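Local coordinates for protein polyketide Synthase III (Ectocarpus siliculosus, PDB 4B0N) that is a type III polyketide synthase of the chalcone synthase family that probably transfers acyl groups to build phlorotannin monomers, the precursors of brown-algal polyphenols, at residues 212-225 / 243-256. Sequence-based numbering, arbitrary orientation.
Sequences PGKYALMICVELSS and FADGCAAAVLKGAR. With ACD (arachidonic acid), chain D.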
ATOM      1  N   PRO A 212     -19.829  11.245   5.227  1.00 36.87           N
ATOM      2  CA  PRO A 212     -20.852  11.192   4.169  1.00 36.86           C
ATOM      3  C   PRO A 212     -20.689  12.223   3.039  1.00 36.95           C
ATOM      4  O   PRO A 212     -20.624  11.840   1.867  1.00 36.96           O
ATOM      5  CB  PRO A 212     -22.159  11.433   4.932  1.00 36.99           C
ATOM      6  CG  PRO A 212     -21.878  10.925   6.300  1.00 37.22           C
ATOM      7  CD  PRO A 212     -20.442  11.276   6.568  1.00 37.18           C
ATOM      8  N   GLY A 213     -20.611  13.506   3.383  1.00 36.89           N
ATOM      9  CA  GLY A 213     -20.564  14.569   2.376  1.00 36.90           C
ATOM     10  C   GLY A 213     -19.337  14.571   1.481  1.00 36.56           C
ATOM     11  O   GLY A 213     -19.326  15.224   0.436  1.00 36.57           O
ATOM     12  N   LYS A 214     -18.309  13.828   1.881  1.00 36.32           N
ATOM     13  CA  LYS A 214     -17.007  13.868   1.212  1.00 36.16           C
ATOM     14  C   LYS A 214     -16.857  12.852   0.067  1.00 35.55           C
ATOM     15  O   LYS A 214     -17.684  11.954  -0.093  1.00 35.39           O
ATOM     16  CB  LYS A 214     -15.871  13.752   2.242  1.00 36.50           C
ATOM     17  CG  LYS A 214     -15.962  14.794   3.352  1.00 37.35           C
ATOM     18  CD  LYS A 214     -14.624  15.066   4.019  1.00 37.76           C
ATOM     19  CE  LYS A 214     -14.713  16.298   4.909  1.00 38.67           C
ATOM     20  NZ  LYS A 214     -13.374  16.792   5.343  1.00 39.13           N
ATOM     21  N   TYR A 215     -15.804  13.018  -0.732  1.00 35.29           N
ATOM     22  CA  TYR A 215     -15.607  12.227  -1.947  1.00 34.90           C
ATOM     23  C   TYR A 215     -14.200  11.635  -2.049  1.00 34.57           C
ATOM     24  O   TYR A 215     -13.205  12.322  -1.801  1.00 34.77           O
ATOM     25  CB  TYR A 215     -15.900  13.080  -3.186  1.00 35.18           C
ATOM     26  CG  TYR A 215     -17.342  13.517  -3.319  1.00 35.40           C
ATOM     27  CD1 TYR A 215     -18.312  12.639  -3.801  1.00 35.31           C
ATOM     28  CD2 TYR A 215     -17.734  14.811  -2.975  1.00 35.83           C
ATOM     29  CE1 TYR A 215     -19.634  13.034  -3.931  1.00 35.65           C
ATOM     30  CE2 TYR A 215     -19.056  15.216  -3.099  1.00 36.13           C
ATOM     31  CZ  TYR A 215     -20.000  14.321  -3.579  1.00 36.10           C
ATOM     32  OH  TYR A 215     -21.314  14.700  -3.710  1.00 36.38           O
ATOM     33  N   ALA A 216     -14.127  10.361  -2.432  1.00 33.95           N
ATOM     34  CA  ALA A 216     -12.861   9.643  -2.537  1.00 33.33           C
ATOM     35  C   ALA A 216     -12.656   9.076  -3.938  1.00 33.08           C
ATOM     36  O   ALA A 216     -13.606   8.613  -4.573  1.00 33.07           O
ATOM     37  CB  ALA A 216     -12.798   8.531  -1.500  1.00 33.00           C
ATOM     38  N   LEU A 217     -11.408   9.113  -4.405  1.00 32.83           N
ATOM     39  CA  LEU A 217     -11.046   8.624  -5.734  1.00 32.58           C
ATOM     40  C   LEU A 217     -10.100   7.425  -5.646  1.00 32.19           C
ATOM     41  O   LEU A 217      -8.989   7.533  -5.132  1.00 32.07           O
ATOM     42  CB  LEU A 217     -10.422   9.759  -6.561  1.00 32.84           C
ATOM     43  CG  LEU A 217      -9.832   9.505  -7.956  1.00 32.84           C
ATOM     44  CD1 LEU A 217     -10.886   9.032  -8.950  1.00 32.77           C
ATOM     45  CD2 LEU A 217      -9.142  10.762  -8.465  1.00 32.90           C
ATOM     46  N   MET A 218     -10.558   6.282  -6.146  1.00 32.20           N
ATOM     47  CA  MET A 218      -9.763   5.057  -6.140  1.00 32.16           C
ATOM     48  C   MET A 218      -9.316   4.730  -7.560  1.00 32.17           C
ATOM     49  O   MET A 218     -10.143   4.604  -8.463  1.00 31.97           O
ATOM     50  CB  MET A 218     -10.565   3.898  -5.531  1.00 32.06           C
ATOM     51  CG  MET A 218      -9.747   2.655  -5.214  1.00 31.96           C
ATOM     52  SD  MET A 218      -9.607   1.508  -6.599  1.00 32.07           S
ATOM     53  CE  MET A 218     -11.210   0.711  -6.544  1.00 31.87           C
ATOM     54  N   ILE A 219      -8.005   4.604  -7.749  1.00 32.39           N
ATOM     55  CA  ILE A 219      -7.434   4.375  -9.077  1.00 32.68           C
ATOM     56  C   ILE A 219      -6.538   3.145  -9.100  1.00 32.76           C
ATOM     57  O   ILE A 219      -5.566   3.057  -8.348  1.00 32.86           O
ATOM     58  CB  ILE A 219      -6.622   5.591  -9.584  1.00 32.84           C
ATOM     59  CG1 ILE A 219      -7.413   6.888  -9.394  1.00 33.24           C
ATOM     60  CG2 ILE A 219      -6.242   5.404 -11.049  1.00 32.82           C
ATOM     61  CD1 ILE A 219      -6.642   8.149  -9.717  1.00 33.73           C
ATOM     62  N   CYS A 220      -6.880   2.201  -9.969  1.00 33.04           N
ATOM     63  CA  CYS A 220      -6.025   1.054 -10.245  1.00 33.19           C
ATOM     64  C   CYS A 220      -5.250   1.276 -11.534  1.00 33.36           C
ATOM     65  O   CYS A 220      -5.830   1.553 -12.586  1.00 33.69           O
ATOM     66  CB  CYS A 220      -6.844  -0.225 -10.335  1.00 33.23           C
ATOM     67  SG  CYS A 220      -7.542  -0.710  -8.746  1.00 33.75           S
ATOM     68  N   VAL A 221      -3.933   1.168 -11.432  1.00 33.03           N
ATOM     69  CA  VAL A 221      -3.060   1.327 -12.579  1.00 32.89           C
ATOM     70  C   VAL A 221      -2.101   0.157 -12.611  1.00 32.77           C
ATOM     71  O   VAL A 221      -1.597  -0.273 -11.571  1.00 32.48           O
ATOM     72  CB  VAL A 221      -2.290   2.669 -12.544  1.00 33.06           C
ATOM     73  CG1 VAL A 221      -1.419   2.777 -11.297  1.00 32.98           C
ATOM     74  CG2 VAL A 221      -1.464   2.855 -13.810  1.00 33.16           C
ATOM     75  N   GLU A 222      -1.862  -0.361 -13.808  1.00 33.20           N
ATOM     76  CA  GLU A 222      -0.991  -1.507 -13.971  1.00 33.25           C
ATOM     77  C   GLU A 222      -0.290  -1.491 -15.317  1.00 33.47           C
ATOM     78  O   GLU A 222      -0.913  -1.241 -16.350  1.00 33.59           O
ATOM     79  CB  GLU A 222      -1.791  -2.792 -13.806  1.00 33.17           C
ATOM     80  CG  GLU A 222      -1.120  -3.793 -12.891  1.00 33.28           C
ATOM     81  CD  GLU A 222      -1.267  -3.448 -11.418  1.00 33.05           C
ATOM     82  OE1 GLU A 222      -2.413  -3.367 -10.929  1.00 32.81           O
ATOM     83  OE2 GLU A 222      -0.228  -3.272 -10.749  1.00 32.78           O
ATOM     84  N   LEU A 223       1.016  -1.746 -15.287  1.00 33.74           N
ATOM     85  CA  LEU A 223       1.835  -1.833 -16.493  1.00 33.91           C
ATOM     86  C   LEU A 223       2.765  -3.036 -16.408  1.00 34.09           C
ATOM     87  O   LEU A 223       3.927  -2.903 -16.018  1.00 34.24           O
ATOM     88  CB  LEU A 223       2.660  -0.556 -16.690  1.00 33.82           C
ATOM     89  CG  LEU A 223       2.048   0.690 -17.331  1.00 33.79           C
ATOM     90  CD1 LEU A 223       1.161   1.457 -16.364  1.00 33.73           C
ATOM     91  CD2 LEU A 223       3.177   1.581 -17.812  1.00 33.94           C
ATOM     92  N   SER A 224       2.248  -4.209 -16.766  1.00 34.12           N
ATOM     93  CA  SER A 224       3.065  -5.424 -16.802  1.00 34.33           C
ATOM     94  C   SER A 224       3.976  -5.503 -18.039  1.00 34.79           C
ATOM     95  O   SER A 224       4.817  -6.400 -18.135  1.00 35.02           O
ATOM     96  CB  SER A 224       2.197  -6.685 -16.653  1.00 34.25           C
ATOM     97  OG  SER A 224       1.064  -6.658 -17.500  1.00 33.94           O
ATOM     98  N   SER A 225       3.825  -4.556 -18.967  1.00 34.98           N
ATOM     99  CA  SER A 225       4.655  -4.515 -20.178  1.00 35.65           C
ATOM    100  C   SER A 225       6.041  -3.921 -19.934  1.00 35.79           C
ATOM    101  O   SER A 225       6.850  -3.809 -20.857  1.00 35.92           O
ATOM    102  CB  SER A 225       3.954  -3.745 -21.305  1.00 35.77           C
ATOM    103  OG  SER A 225       3.996  -2.344 -21.081  1.00 35.54           O
ATOM    104  N   PHE A 243      -0.671 -11.499 -19.308  1.00 36.74           N
ATOM    105  CA  PHE A 243      -0.624 -10.195 -18.637  1.00 36.27           C
ATOM    106  C   PHE A 243      -0.518  -9.019 -19.604  1.00 36.10           C
ATOM    107  O   PHE A 243       0.143  -9.116 -20.639  1.00 36.32           O
ATOM    108  CB  PHE A 243       0.516 -10.137 -17.610  1.00 36.41           C
ATOM    109  CG  PHE A 243       0.326 -11.049 -16.426  1.00 36.73           C
ATOM    110  CD1 PHE A 243      -0.951 -11.407 -15.988  1.00 36.95           C
ATOM    111  CD2 PHE A 243       1.425 -11.527 -15.726  1.00 36.77           C
ATOM    112  CE1 PHE A 243      -1.121 -12.242 -14.893  1.00 37.06           C
ATOM    113  CE2 PHE A 243       1.260 -12.359 -14.627  1.00 37.15           C
ATOM    114  CZ  PHE A 243      -0.013 -12.718 -14.211  1.00 37.04           C
ATOM    115  N   ALA A 244      -1.169  -7.910 -19.245  1.00 35.65           N
ATOM    116  CA  ALA A 244      -1.243  -6.715 -20.093  1.00 35.14           C
ATOM    117  C   ALA A 244      -1.287  -5.417 -19.279  1.00 34.46           C
ATOM    118  O   ALA A 244      -1.210  -5.443 -18.050  1.00 34.31           O
ATOM    119  CB  ALA A 244      -2.453  -6.804 -21.006  1.00 35.55           C
ATOM    120  N   ASP A 245      -1.415  -4.287 -19.973  1.00 34.10           N
ATOM    121  CA  ASP A 245      -1.450  -2.970 -19.334  1.00 33.62           C
ATOM    122  C   ASP A 245      -2.847  -2.357 -19.355  1.00 33.34           C
ATOM    123  O   ASP A 245      -3.573  -2.485 -20.345  1.00 33.63           O
ATOM    124  CB  ASP A 245      -0.471  -2.017 -20.022  1.00 33.92           C
ATOM    125  CG  ASP A 245       0.977  -2.454 -19.891  1.00 34.13           C
ATOM    126  OD1 ASP A 245       1.242  -3.642 -19.608  1.00 34.09           O
ATOM    127  OD2 ASP A 245       1.859  -1.592 -20.074  1.00 34.33           O
ATOM    128  N   GLY A 246      -3.210  -1.681 -18.265  1.00 32.81           N
ATOM    129  CA  GLY A 246      -4.523  -1.042 -18.141  1.00 32.32           C
ATOM    130  C   GLY A 246      -4.702  -0.157 -16.919  1.00 31.59           C
ATOM    131  O   GLY A 246      -3.938  -0.241 -15.958  1.00 31.34           O
ATOM    132  N   CYS A 247      -5.723   0.695 -16.968  1.00 31.33           N
ATOM    133  CA  CYS A 247      -6.054   1.584 -15.857  1.00 30.97           C
ATOM    134  C   CYS A 247      -7.559   1.833 -15.741  1.00 30.66           C
ATOM    135  O   CYS A 247      -8.264   1.979 -16.742  1.00 30.53           O
ATOM    136  CB  CYS A 247      -5.307   2.913 -15.988  1.00 31.24           C
ATOM    137  SG  CYS A 247      -5.734   4.148 -14.737  1.00 31.50           S
ATOM    138  N   ALA A 248      -8.035   1.879 -14.501  1.00 30.43           N
ATOM    139  CA  ALA A 248      -9.437   2.152 -14.210  1.00 30.53           C
ATOM    140  C   ALA A 248      -9.563   2.927 -12.910  1.00 30.30           C
ATOM    141  O   ALA A 248      -8.830   2.673 -11.954  1.00 30.16           O
ATOM    142  CB  ALA A 248     -10.231   0.859 -14.136  1.00 30.59           C
ATOM    143  N   ALA A 249     -10.493   3.876 -12.884  1.00 30.52           N
ATOM    144  CA  ALA A 249     -10.704   4.714 -11.708  1.00 30.63           C
ATOM    145  C   ALA A 249     -12.172   4.758 -11.298  1.00 30.86           C
ATOM    146  O   ALA A 249     -13.069   4.534 -12.116  1.00 31.23           O
ATOM    147  CB  ALA A 249     -10.172   6.117 -11.953  1.00 30.71           C
ATOM    148  N   ALA A 250     -12.404   5.044 -10.020  1.00 30.95           N
ATOM    149  CA  ALA A 250     -13.754   5.128  -9.474  1.00 31.27           C
ATOM    150  C   ALA A 250     -13.836   6.216  -8.414  1.00 31.49           C
ATOM    151  O   ALA A 250     -12.985   6.298  -7.524  1.00 31.46           O
ATOM    152  CB  ALA A 250     -14.179   3.787  -8.894  1.00 31.03           C
ATOM    153  N   VAL A 251     -14.856   7.059  -8.524  1.00 31.89           N
ATOM    154  CA  VAL A 251     -15.138   8.059  -7.504  1.00 32.15           C
ATOM    155  C   VAL A 251     -16.232   7.507  -6.601  1.00 32.35           C
ATOM    156  O   VAL A 251     -17.195   6.904  -7.079  1.00 32.29           O
ATOM    157  CB  VAL A 251     -15.571   9.409  -8.108  1.00 32.42           C
ATOM    158  CG1 VAL A 251     -15.659  10.476  -7.024  1.00 32.60           C
ATOM    159  CG2 VAL A 251     -14.601   9.845  -9.196  1.00 32.39           C
ATOM    160  N   LEU A 252     -16.074   7.707  -5.298  1.00 32.64           N
ATOM    161  CA  LEU A 252     -16.993   7.135  -4.330  1.00 33.06           C
ATOM    162  C   LEU A 252     -17.617   8.175  -3.420  1.00 33.67           C
ATOM    163  O   LEU A 252     -16.923   9.017  -2.848  1.00 33.57           O
ATOM    164  CB  LEU A 252     -16.297   6.043  -3.522  1.00 32.82           C
ATOM    165  CG  LEU A 252     -16.299   4.701  -4.255  1.00 32.75           C
ATOM    166  CD1 LEU A 252     -14.906   4.108  -4.346  1.00 32.60           C
ATOM    167  CD2 LEU A 252     -17.281   3.733  -3.614  1.00 32.98           C
ATOM    168  N   LYS A 253     -18.942   8.104  -3.315  1.00 34.54           N
ATOM    169  CA  LYS A 253     -19.724   8.963  -2.431  1.00 35.37           C
ATOM    170  C   LYS A 253     -20.421   8.141  -1.346  1.00 35.80           C
ATOM    171  O   LYS A 253     -20.608   6.932  -1.496  1.00 35.56           O
ATOM    172  CB  LYS A 253     -20.754   9.770  -3.232  1.00 35.67           C
ATOM    173  CG  LYS A 253     -21.786   8.932  -3.972  1.00 35.86           C
ATOM    174  CD  LYS A 253     -22.850   9.802  -4.621  1.00 36.29           C
ATOM    175  CE  LYS A 253     -23.794   8.959  -5.465  1.00 36.43           C
ATOM    176  NZ  LYS A 253     -24.894   9.773  -6.052  1.00 36.86           N
ATOM    177  N   GLY A 254     -20.788   8.809  -0.253  1.00 36.53           N
ATOM    178  CA  GLY A 254     -21.578   8.202   0.817  1.00 37.09           C
ATOM    179  C   GLY A 254     -22.966   8.814   0.857  1.00 37.89           C
ATOM    180  O   GLY A 254     -23.138   9.957   1.291  1.00 38.09           O
ATOM    181  N   ALA A 255     -23.960   8.050   0.410  1.00 38.26           N
ATOM    182  CA  ALA A 255     -25.317   8.564   0.246  1.00 39.04           C
ATOM    183  C   ALA A 255     -26.340   7.869   1.138  1.00 39.53           C
ATOM    184  O   ALA A 255     -26.187   6.693   1.469  1.00 39.43           O
ATOM    185  CB  ALA A 255     -25.736   8.464  -1.211  1.00 39.39           C
ATOM    186  N   ARG A 256     -27.386   8.607   1.505  1.00 51.10           N
ATOM    187  CA  ARG A 256     -28.464   8.095   2.358  1.00 52.95           C
ATOM    188  C   ARG A 256     -29.516   7.366   1.510  1.00 53.96           C
ATOM    189  O   ARG A 256     -29.267   7.062   0.341  1.00 53.23           O
ATOM    190  CB  ARG A 256     -29.099   9.245   3.148  1.00 53.95           C
ATOM    191  CG  ARG A 256     -29.051   9.089   4.662  1.00 54.59           C
ATOM    192  CD  ARG A 256     -27.768   9.653   5.257  1.00 53.55           C
ATOM    193  NE  ARG A 256     -27.625  11.088   5.007  1.00 53.41           N
ATOM    194  CZ  ARG A 256     -26.686  11.865   5.544  1.00 52.75           C
ATOM    195  NH1 ARG A 256     -25.785  11.358   6.378  1.00 52.17           N
ATOM    196  NH2 ARG A 256     -26.650  13.159   5.248  1.00 52.58           N
TER
HETATM  197  C1  ACD D1416      -1.761 -12.821 -10.560  0.50 23.54           C
HETATM  198  C2  ACD D1416      -1.071 -11.794  -9.689  0.50 23.41           C
HETATM  199  C3  ACD D1416      -0.442 -10.714 -10.565  0.50 23.15           C
HETATM  200  C4  ACD D1416       0.860 -10.205  -9.962  0.50 22.89           C
HETATM  201  C5  ACD D1416       1.667  -9.477 -11.009  0.50 22.63           C
HETATM  202  C6  ACD D1416       2.859  -8.966 -10.711  0.50 22.29           C
HETATM  203  C7  ACD D1416       3.640  -8.231 -11.774  0.50 22.03           C
HETATM  204  C8  ACD D1416       4.442  -9.178 -12.632  0.50 21.82           C
HETATM  205  C9  ACD D1416       4.742  -8.824 -13.881  0.50 21.65           C
HETATM  206  C10 ACD D1416       5.551  -9.744 -14.765  0.50 21.55           C
HETATM  207  C11 ACD D1416       4.738 -10.159 -15.965  0.50 21.41           C
HETATM  208  C12 ACD D1416       5.255 -10.065 -17.187  0.50 21.36           C
HETATM  209  C13 ACD D1416       4.431 -10.491 -18.379  0.50 21.44           C
HETATM  210  C14 ACD D1416       4.454  -9.430 -19.454  0.50 21.57           C
HETATM  211  C15 ACD D1416       3.642  -9.544 -20.503  0.50 21.69           C
HETATM  212  C16 ACD D1416       3.642  -8.503 -21.595  0.50 21.75           C
HETATM  213  C17 ACD D1416       4.622  -8.923 -22.684  0.50 21.97           C
HETATM  214  C18 ACD D1416       3.920  -9.399 -23.951  0.50 22.05           C
HETATM  215  C19 ACD D1416       4.650 -10.605 -24.527  0.50 22.22           C
HETATM  216  C20 ACD D1416       4.144 -10.943 -25.911  0.50 22.33           C
HETATM  217  O1  ACD D1416      -2.922 -13.184 -10.263  0.50 23.54           O
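Ile-219 lays CG1 against the methyl of Ala-249 (CG1 to CB, 3.8 Å), while its CG2 branch meets SG of Cys-247. Val-139 of helix 121-146 sits on Ala-249, and Val-136 on Ile-219 and Val-221, so small Ala-249 leaves room for the branched side chains beside it. With CG anti to the backbone N (chi1 175°), Leu-217 swings CD1 to within 3.8 Å of CG2 of Val-251. On the other face, Met-218, Cys-220 and Leu-252 pack against helix 196-210. Helices thus sandwich two antiparallel strands of the mixed N-terminal sheet of the thiolase fold, whose backbones pair regularly from Ala-216 with Leu-252 to Glu-222 with Gly-246. Glu-222 suits its buried place because hydroxyls of Thr-163 and Ser-367 and the N-H of Ser-162 satisfy its carboxylate.

Asp-245 reaches past the paired strands to the backbone of Ser-225, offering N a syn lone pair of OD1 at 2.8 Å. Ser-224, short and polar, bonds through its hydroxyl to O of Ala-244, from above the carbonyl plane. This end lines the arachidonic acid pocket, where the ring edge of Phe-243 meets the ligand (CD2 to C11, 3.6 Å).

The opposite end is looser and nearer solvent. There the Tyr-215 ring runs alongside Lys-253, CE1 lying 3.5 Å from CB, while the extended lysine chain leads its ammonium away. Pro-212 merely brushes NH1 of Arg-256, whose NE is salt-bridged to Glu-259.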